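Local atomic coordinates of acyl-CoA thioesterase (Alicyclobacillus acidocaldarius subsp. acidocaldarius, PDB entry 3RQB), a protein that is of unknown function but, as a double hot dog protein, probably hydrolyses acyl-CoA thioesters. Residues T47-E57 with P77-V85; G60-A71 with V104-R115. All coordinates share one frame; numbering follows the deposited sequence.

Both contacts belong to the N-terminal hot dog unit of the chain, and their centres lie about 9 Å apart. The segments alternate along the sequence: helix 41-53 comes first, then strand 61-69, strand 77-87 and strand 103-113, so interaction 1 joins the first and third of these and interaction 2 the second and fourth. Interaction 2 is a pairing of neighbouring strands within the sheet; interaction 1 is the helix lying on that sheet's concave side, against a strand nearer its edge. M48 connects the two, its CE packing 3.2 Å from T106 O. Together they describe a hot dog: a long helix wrapped by a curved antiparallel sheet.

Interaction 1: residues T47-E57 with P77-V85; sequences TMLKAAMSHPE and PFVIEAVPV
F78 and T47 approach from opposite directions where strand 77-85 first comes under the helix, the T47 CG2 methyl lying obliquely to the ring, 3.9 Å from F78 CZ. That methyl stands anti to the backbone N and is directed at the strand, while T47 OG1 bonds back to I43 O within the helix. Two residues on, I80 fills the middle of the contact. Its CG1 branch runs out straight (chi2 178°) and brings CD1 3.7 Å from T47 CG2, with SE of M48, a selenomethionine, also near this methyl; the CG2 branch sits under A51 CB. This is the core of a hot dog unit, helix 47-53 crossing the strand at -50° with an axis separation of 8.4 Å. At A82 the side chains between the backbones are small, A82 CB packing 4.1 Å from A51 CB, and the CA atoms of A52 and A82 come within 6.0 Å. The A82 carbonyl oxygen lies obliquely to the H55 imidazole, without a hydrogen bond. P84 crosses this ring at about a right angle, placing its CD 3.5 Å from H55 NE2. E57 N donates to H55 ND1 near the ring plane, which helps to hold the ring's rotation, while E57 CG rests against P84 CG.

Interaction 2: residues G60-A71 with V104-R115; sequences GQPLALTVNFAA and VVTTATAVFGIR
L63 and A64 both face V111, a classic beta bulge that shifts the register of two otherwise regularly paired antiparallel strands by one residue. V111 O takes a bond from L63 N at 2.6 Å and a weak one from A64 N, and V111 N donates to A64 O. Beyond the bulge, T66 with T109 and N68 with T107 form hydrogen-bonded pairs, each joined by two backbone bonds. L63 points across strand 104-113: with CG beside its own backbone N (chi1 -67°), CD1 reaches 3.5 Å from G113 N, while CD2 slides past R115 CD. R115 NH1 is tied through a water to P62 O, and its guanidinium also bonds to F215 O, L216 O and, in the second subunit, S240 O and H241 O.

On the helix side, F112 receives P62 CA over one ring face, a CH-pi contact 4.1 Å from the centroid, and P62 CD packs 3.6 Å from F112 CE2. A52 of the helix also touches this ring. Shortening F112 to an alanine is likely to open a gap beside P62 and leave A52 without its aromatic neighbour. Farther along, L65 CD1 packs 3.9 Å from A108 CB, and V67 CG1 lies 3.5 Å from T106 CG2. The opposite side, with T66, N68 and T109, meets the second subunit: N68 OD1 accepts from T109 OG1 there, and T66 packs on its own counterpart. One side toward the helix and the other toward a partner subunit is the layout of a curved hot dog sheet, as in acyl-CoA thioesterases.

Interaction 1: residues T47-E57 with P77-V85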
# COMPACT_ATOMS: atom_id res chain seq x y z
N THR B 47 -14.87 -1.13 8.37
CA THR B 47 -14.93 -1.49 9.78
C THR B 47 -13.60 -1.26 10.53
O THR B 47 -13.61 -0.67 11.60
CB THR B 47 -15.36 -2.95 9.95
OG1 THR B 47 -16.72 -3.08 9.52
CG2 THR B 47 -15.24 -3.36 11.39
N MSE B 48 -12.48 -1.72 9.99
CA MSE B 48 -11.18 -1.50 10.63
C MSE B 48 -10.91 -0.02 10.87
O MSE B 48 -10.25 0.34 11.84
CB MSE B 48 -10.04 -2.10 9.80
CG MSE B 48 -9.97 -3.62 9.84
SE MSE B 48 -9.89 -4.32 11.66
CE MSE B 48 -8.03 -4.92 11.66
N LEU B 49 -11.42 0.83 9.98
CA LEU B 49 -11.16 2.28 10.04
C LEU B 49 -12.02 3.04 11.07
O LEU B 49 -11.53 3.94 11.78
CB LEU B 49 -11.35 2.89 8.65
CG LEU B 49 -11.11 4.40 8.51
CD1 LEU B 49 -9.65 4.75 8.81
CD2 LEU B 49 -11.49 4.86 7.11
N LYS B 50 -13.30 2.68 11.14
CA LYS B 50 -14.21 3.29 12.10
C LYS B 50 -13.63 3.16 13.49
O LYS B 50 -13.68 4.10 14.27
CB LYS B 50 -15.58 2.64 12.06
CG LYS B 50 -16.30 2.81 10.74
CD LYS B 50 -16.30 4.27 10.30
CE LYS B 50 -17.22 5.12 11.16
NZ LYS B 50 -17.21 6.55 10.71
N ALA B 51 -13.06 2.00 13.77
CA ALA B 51 -12.51 1.72 15.10
C ALA B 51 -11.61 2.85 15.56
O ALA B 51 -11.82 3.40 16.63
CB ALA B 51 -11.73 0.42 15.09
N ALA B 52 -10.63 3.20 14.72
CA ALA B 52 -9.69 4.27 15.03
C ALA B 52 -10.40 5.61 14.99
O ALA B 52 -10.14 6.48 15.82
CB ALA B 52 -8.53 4.27 14.05
N MSE B 53 -11.29 5.78 14.01
CA MSE B 53 -12.09 7.00 13.94
C MSE B 53 -12.91 7.25 15.22
O MSE B 53 -12.99 8.39 15.72
CB MSE B 53 -13.02 6.94 12.75
CG MSE B 53 -12.33 7.07 11.43
SE MSE B 53 -13.54 7.91 10.19
CE MSE B 53 -13.45 9.72 10.93
N SER B 54 -13.51 6.19 15.74
CA SER B 54 -14.35 6.26 16.93
C SER B 54 -13.53 6.30 18.21
O SER B 54 -14.07 6.51 19.31
CB SER B 54 -15.29 5.07 16.97
OG SER B 54 -15.79 4.80 15.68
N HIS B 55 -12.23 6.08 18.08
CA HIS B 55 -11.35 6.16 19.23
C HIS B 55 -11.34 7.59 19.75
O HIS B 55 -11.26 8.54 18.97
CB HIS B 55 -9.94 5.71 18.86
CG HIS B 55 -9.13 5.24 20.02
ND1 HIS B 55 -8.60 6.10 20.96
CD2 HIS B 55 -8.78 3.99 20.40
CE1 HIS B 55 -7.94 5.40 21.87
NE2 HIS B 55 -8.03 4.12 21.55
N PRO B 56 -11.45 7.73 21.08
CA PRO B 56 -11.47 9.01 21.80
C PRO B 56 -10.19 9.82 21.62
O PRO B 56 -10.23 11.05 21.55
CB PRO B 56 -11.61 8.58 23.26
CG PRO B 56 -11.20 7.14 23.29
CD PRO B 56 -11.64 6.59 21.98
N GLU B 57 -9.06 9.13 21.54
CA GLU B 57 -7.78 9.81 21.42
C GLU B 57 -7.61 10.32 20.01
O GLU B 57 -6.75 11.16 19.74
CB GLU B 57 -6.63 8.87 21.73
CG GLU B 57 -6.77 8.10 23.03
CD GLU B 57 -6.35 8.91 24.23
OE1 GLU B 57 -5.83 8.29 25.19
OE2 GLU B 57 -6.54 10.15 24.23
N PRO B 77 -19.92 -12.37 15.81
CA PRO B 77 -19.29 -11.25 16.50
C PRO B 77 -17.76 -11.39 16.42
O PRO B 77 -17.22 -12.50 16.29
CB PRO B 77 -19.74 -11.43 17.95
CG PRO B 77 -20.98 -12.25 17.87
CD PRO B 77 -20.80 -13.16 16.69
N PHE B 78 -17.10 -10.24 16.47
CA PHE B 78 -15.66 -10.13 16.48
C PHE B 78 -15.31 -9.02 17.44
O PHE B 78 -16.19 -8.30 17.93
CB PHE B 78 -15.11 -9.75 15.12
CG PHE B 78 -15.67 -8.47 14.61
CD1 PHE B 78 -15.09 -7.27 14.95
CD2 PHE B 78 -16.79 -8.47 13.80
CE1 PHE B 78 -15.61 -6.09 14.48
CE2 PHE B 78 -17.32 -7.29 13.32
CZ PHE B 78 -16.73 -6.10 13.66
N VAL B 79 -14.02 -8.90 17.72
CA VAL B 79 -13.52 -7.87 18.61
C VAL B 79 -12.34 -7.15 17.95
O VAL B 79 -11.50 -7.78 17.33
CB VAL B 79 -13.09 -8.49 19.94
CG1 VAL B 79 -11.65 -8.12 20.28
CG2 VAL B 79 -14.03 -8.07 21.03
N ILE B 80 -12.29 -5.83 18.09
CA ILE B 80 -11.17 -5.07 17.54
C ILE B 80 -10.45 -4.30 18.61
O ILE B 80 -11.07 -3.58 19.38
CB ILE B 80 -11.63 -4.06 16.49
CG1 ILE B 80 -12.48 -4.75 15.43
CG2 ILE B 80 -10.41 -3.39 15.85
CD1 ILE B 80 -13.04 -3.82 14.36
N GLU B 81 -9.14 -4.41 18.63
CA GLU B 81 -8.35 -3.65 19.58
C GLU B 81 -7.55 -2.60 18.83
O GLU B 81 -6.58 -2.92 18.14
CB GLU B 81 -7.40 -4.61 20.28
CG GLU B 81 -6.59 -4.01 21.38
CD GLU B 81 -5.78 -5.06 22.09
OE1 GLU B 81 -6.37 -5.83 22.88
OE2 GLU B 81 -4.56 -5.13 21.83
N ALA B 82 -7.93 -1.33 18.98
CA ALA B 82 -7.29 -0.26 18.22
C ALA B 82 -6.40 0.67 19.08
O ALA B 82 -6.91 1.44 19.89
CB ALA B 82 -8.34 0.55 17.46
N VAL B 83 -5.07 0.60 18.89
CA VAL B 83 -4.13 1.43 19.66
C VAL B 83 -3.68 2.69 18.94
O VAL B 83 -3.20 2.64 17.80
CB VAL B 83 -2.84 0.65 20.05
CG1 VAL B 83 -1.92 1.53 20.90
CG2 VAL B 83 -3.17 -0.63 20.80
N PRO B 84 -3.83 3.84 19.61
CA PRO B 84 -3.24 5.12 19.21
C PRO B 84 -1.78 5.08 19.61
O PRO B 84 -1.36 5.55 20.67
CB PRO B 84 -4.02 6.14 20.02
CG PRO B 84 -4.35 5.41 21.26
CD PRO B 84 -4.61 3.98 20.85
N VAL B 85 -1.01 4.44 18.74
CA VAL B 85 0.39 4.14 18.94
C VAL B 85 1.36 5.36 19.04
O VAL B 85 2.31 5.37 19.82
CB VAL B 85 0.80 3.16 17.81
CG1 VAL B 85 2.21 3.43 17.28
CG2 VAL B 85 0.57 1.73 18.28

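Interaction 2: residues G60-A71 with V104-R115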
# COMPACT_ATOMS: atom_id res chain seq x y z
N GLY B 60 -7.48 14.68 14.21
CA GLY B 60 -7.38 14.85 12.78
C GLY B 60 -8.28 13.89 12.02
O GLY B 60 -9.19 13.26 12.58
N GLN B 61 -8.00 13.77 10.73
CA GLN B 61 -8.77 12.92 9.83
C GLN B 61 -7.85 11.91 9.13
O GLN B 61 -6.63 12.08 9.08
CB GLN B 61 -9.51 13.79 8.81
CG GLN B 61 -10.64 14.64 9.41
CD GLN B 61 -11.78 13.79 9.95
OE1 GLN B 61 -11.58 12.66 10.41
NE2 GLN B 61 -13.00 14.32 9.88
N PRO B 62 -8.44 10.83 8.61
CA PRO B 62 -7.69 9.74 7.98
C PRO B 62 -6.78 10.18 6.84
O PRO B 62 -7.12 11.03 6.01
CB PRO B 62 -8.80 8.85 7.42
CG PRO B 62 -9.96 9.09 8.31
CD PRO B 62 -9.88 10.52 8.74
N LEU B 63 -5.63 9.53 6.79
CA LEU B 63 -4.69 9.69 5.70
C LEU B 63 -4.53 8.38 4.92
O LEU B 63 -4.84 8.32 3.73
CB LEU B 63 -3.35 10.17 6.26
CG LEU B 63 -3.52 11.59 6.80
CD1 LEU B 63 -2.32 12.07 7.59
CD2 LEU B 63 -3.84 12.52 5.64
N ALA B 64 -4.03 7.35 5.59
CA ALA B 64 -3.79 6.08 4.92
C ALA B 64 -4.34 4.92 5.73
O ALA B 64 -4.50 5.01 6.95
CB ALA B 64 -2.30 5.90 4.69
N LEU B 65 -4.64 3.83 5.02
CA LEU B 65 -5.05 2.58 5.64
C LEU B 65 -4.45 1.38 4.92
O LEU B 65 -4.47 1.30 3.69
CB LEU B 65 -6.57 2.45 5.63
CG LEU B 65 -7.05 1.13 6.26
CD1 LEU B 65 -6.41 0.89 7.64
CD2 LEU B 65 -8.57 1.06 6.37
N THR B 66 -3.91 0.45 5.70
CA THR B 66 -3.44 -0.83 5.19
C THR B 66 -4.10 -1.91 6.03
O THR B 66 -3.94 -1.93 7.25
CB THR B 66 -1.91 -0.98 5.30
OG1 THR B 66 -1.26 -0.10 4.37
CG2 THR B 66 -1.49 -2.42 5.03
N VAL B 67 -4.85 -2.78 5.37
CA VAL B 67 -5.53 -3.88 6.04
C VAL B 67 -4.96 -5.17 5.52
O VAL B 67 -4.90 -5.39 4.32
CB VAL B 67 -7.04 -3.93 5.73
CG1 VAL B 67 -7.68 -5.14 6.39
CG2 VAL B 67 -7.73 -2.65 6.16
N ASN B 68 -4.55 -6.04 6.44
CA ASN B 68 -4.08 -7.37 6.08
C ASN B 68 -5.07 -8.42 6.56
O ASN B 68 -5.41 -8.45 7.75
CB ASN B 68 -2.70 -7.60 6.69
CG ASN B 68 -1.81 -6.38 6.56
OD1 ASN B 68 -1.42 -5.77 7.56
ND2 ASN B 68 -1.52 -6.00 5.33
N PHE B 69 -5.54 -9.27 5.65
CA PHE B 69 -6.50 -10.30 6.04
C PHE B 69 -5.77 -11.60 6.38
O PHE B 69 -5.29 -12.33 5.50
CB PHE B 69 -7.50 -10.55 4.91
CG PHE B 69 -8.15 -9.29 4.38
CD1 PHE B 69 -9.43 -8.92 4.78
CD2 PHE B 69 -7.48 -8.48 3.47
CE1 PHE B 69 -10.03 -7.76 4.29
CE2 PHE B 69 -8.08 -7.31 2.98
CZ PHE B 69 -9.35 -6.95 3.39
N ALA B 70 -5.76 -11.90 7.68
CA ALA B 70 -4.95 -12.98 8.24
C ALA B 70 -5.63 -14.30 7.99
O ALA B 70 -4.98 -15.33 7.87
CB ALA B 70 -4.74 -12.76 9.71
N ALA B 71 -6.94 -14.23 7.85
CA ALA B 71 -7.77 -15.41 7.73
C ALA B 71 -9.16 -14.88 7.50
O ALA B 71 -9.50 -13.81 8.01
CB ALA B 71 -7.71 -16.20 9.02
N VAL B 104 -6.56 -14.22 15.85
CA VAL B 104 -6.47 -13.03 15.01
C VAL B 104 -6.96 -13.28 13.60
O VAL B 104 -6.42 -14.11 12.86
CB VAL B 104 -5.06 -12.48 14.91
CG1 VAL B 104 -5.09 -11.23 14.05
CG2 VAL B 104 -4.51 -12.16 16.28
N VAL B 105 -7.95 -12.49 13.22
CA VAL B 105 -8.62 -12.56 11.94
C VAL B 105 -8.03 -11.55 10.95
O VAL B 105 -7.64 -11.92 9.84
CB VAL B 105 -10.13 -12.37 12.10
CG1 VAL B 105 -10.72 -11.74 10.85
CG2 VAL B 105 -10.78 -13.70 12.40
N THR B 106 -8.08 -10.27 11.33
CA THR B 106 -7.63 -9.18 10.48
C THR B 106 -6.78 -8.15 11.24
O THR B 106 -7.03 -7.90 12.42
CB THR B 106 -8.87 -8.49 9.86
OG1 THR B 106 -9.59 -9.46 9.08
CG2 THR B 106 -8.47 -7.32 8.98
N THR B 107 -5.76 -7.59 10.59
CA THR B 107 -4.98 -6.48 11.15
C THR B 107 -4.87 -5.30 10.20
O THR B 107 -4.99 -5.45 8.98
CB THR B 107 -3.53 -6.87 11.58
OG1 THR B 107 -2.66 -6.92 10.43
CG2 THR B 107 -3.54 -8.20 12.32
N ALA B 108 -4.66 -4.12 10.77
CA ALA B 108 -4.61 -2.90 9.98
C ALA B 108 -3.74 -1.86 10.65
O ALA B 108 -3.57 -1.87 11.87
CB ALA B 108 -6.02 -2.36 9.76
N THR B 109 -3.18 -0.97 9.85
CA THR B 109 -2.50 0.20 10.39
C THR B 109 -3.10 1.43 9.72
O THR B 109 -3.53 1.38 8.56
CB THR B 109 -0.95 0.14 10.17
OG1 THR B 109 -0.65 0.15 8.76
CG2 THR B 109 -0.35 -1.10 10.81
N ALA B 110 -3.17 2.52 10.46
CA ALA B 110 -3.76 3.73 9.92
C ALA B 110 -3.00 4.98 10.34
O ALA B 110 -2.39 5.04 11.41
CB ALA B 110 -5.24 3.85 10.32
N VAL B 111 -3.06 5.98 9.47
CA VAL B 111 -2.45 7.25 9.77
C VAL B 111 -3.52 8.33 9.73
O VAL B 111 -4.19 8.50 8.72
CB VAL B 111 -1.37 7.58 8.75
CG1 VAL B 111 -0.60 8.81 9.19
CG2 VAL B 111 -0.43 6.38 8.58
N PHE B 112 -3.66 9.05 10.83
CA PHE B 112 -4.54 10.21 10.90
C PHE B 112 -3.70 11.46 11.01
O PHE B 112 -2.60 11.42 11.55
CB PHE B 112 -5.44 10.14 12.12
CG PHE B 112 -6.57 9.20 11.98
CD1 PHE B 112 -6.35 7.83 11.93
CD2 PHE B 112 -7.87 9.66 11.90
CE1 PHE B 112 -7.40 6.95 11.81
CE2 PHE B 112 -8.93 8.79 11.78
CZ PHE B 112 -8.69 7.42 11.73
N GLY B 113 -4.21 12.56 10.49
CA GLY B 113 -3.49 13.82 10.60
C GLY B 113 -4.36 15.01 10.28
O GLY B 113 -5.39 14.90 9.61
N ILE B 114 -3.95 16.17 10.78
CA ILE B 114 -4.63 17.42 10.47
C ILE B 114 -3.87 18.12 9.37
O ILE B 114 -2.68 18.41 9.51
CB ILE B 114 -4.67 18.34 11.69
CG1 ILE B 114 -5.32 17.61 12.87
CG2 ILE B 114 -5.40 19.65 11.33
CD1 ILE B 114 -4.55 17.74 14.18
N ARG B 115 -4.56 18.38 8.26
CA ARG B 115 -3.91 19.02 7.12
C ARG B 115 -4.45 20.40 6.75
O ARG B 115 -5.62 20.73 6.97
CB ARG B 115 -3.87 18.09 5.90
CG ARG B 115 -5.15 17.33 5.65
CD ARG B 115 -4.90 16.06 4.83
NE ARG B 115 -4.48 16.32 3.46
CZ ARG B 115 -4.79 15.52 2.43
NH1 ARG B 115 -5.51 14.43 2.65
NH2 ARG B 115 -4.38 15.82 1.21
O HOH W 1 -7.65 13.32 4.63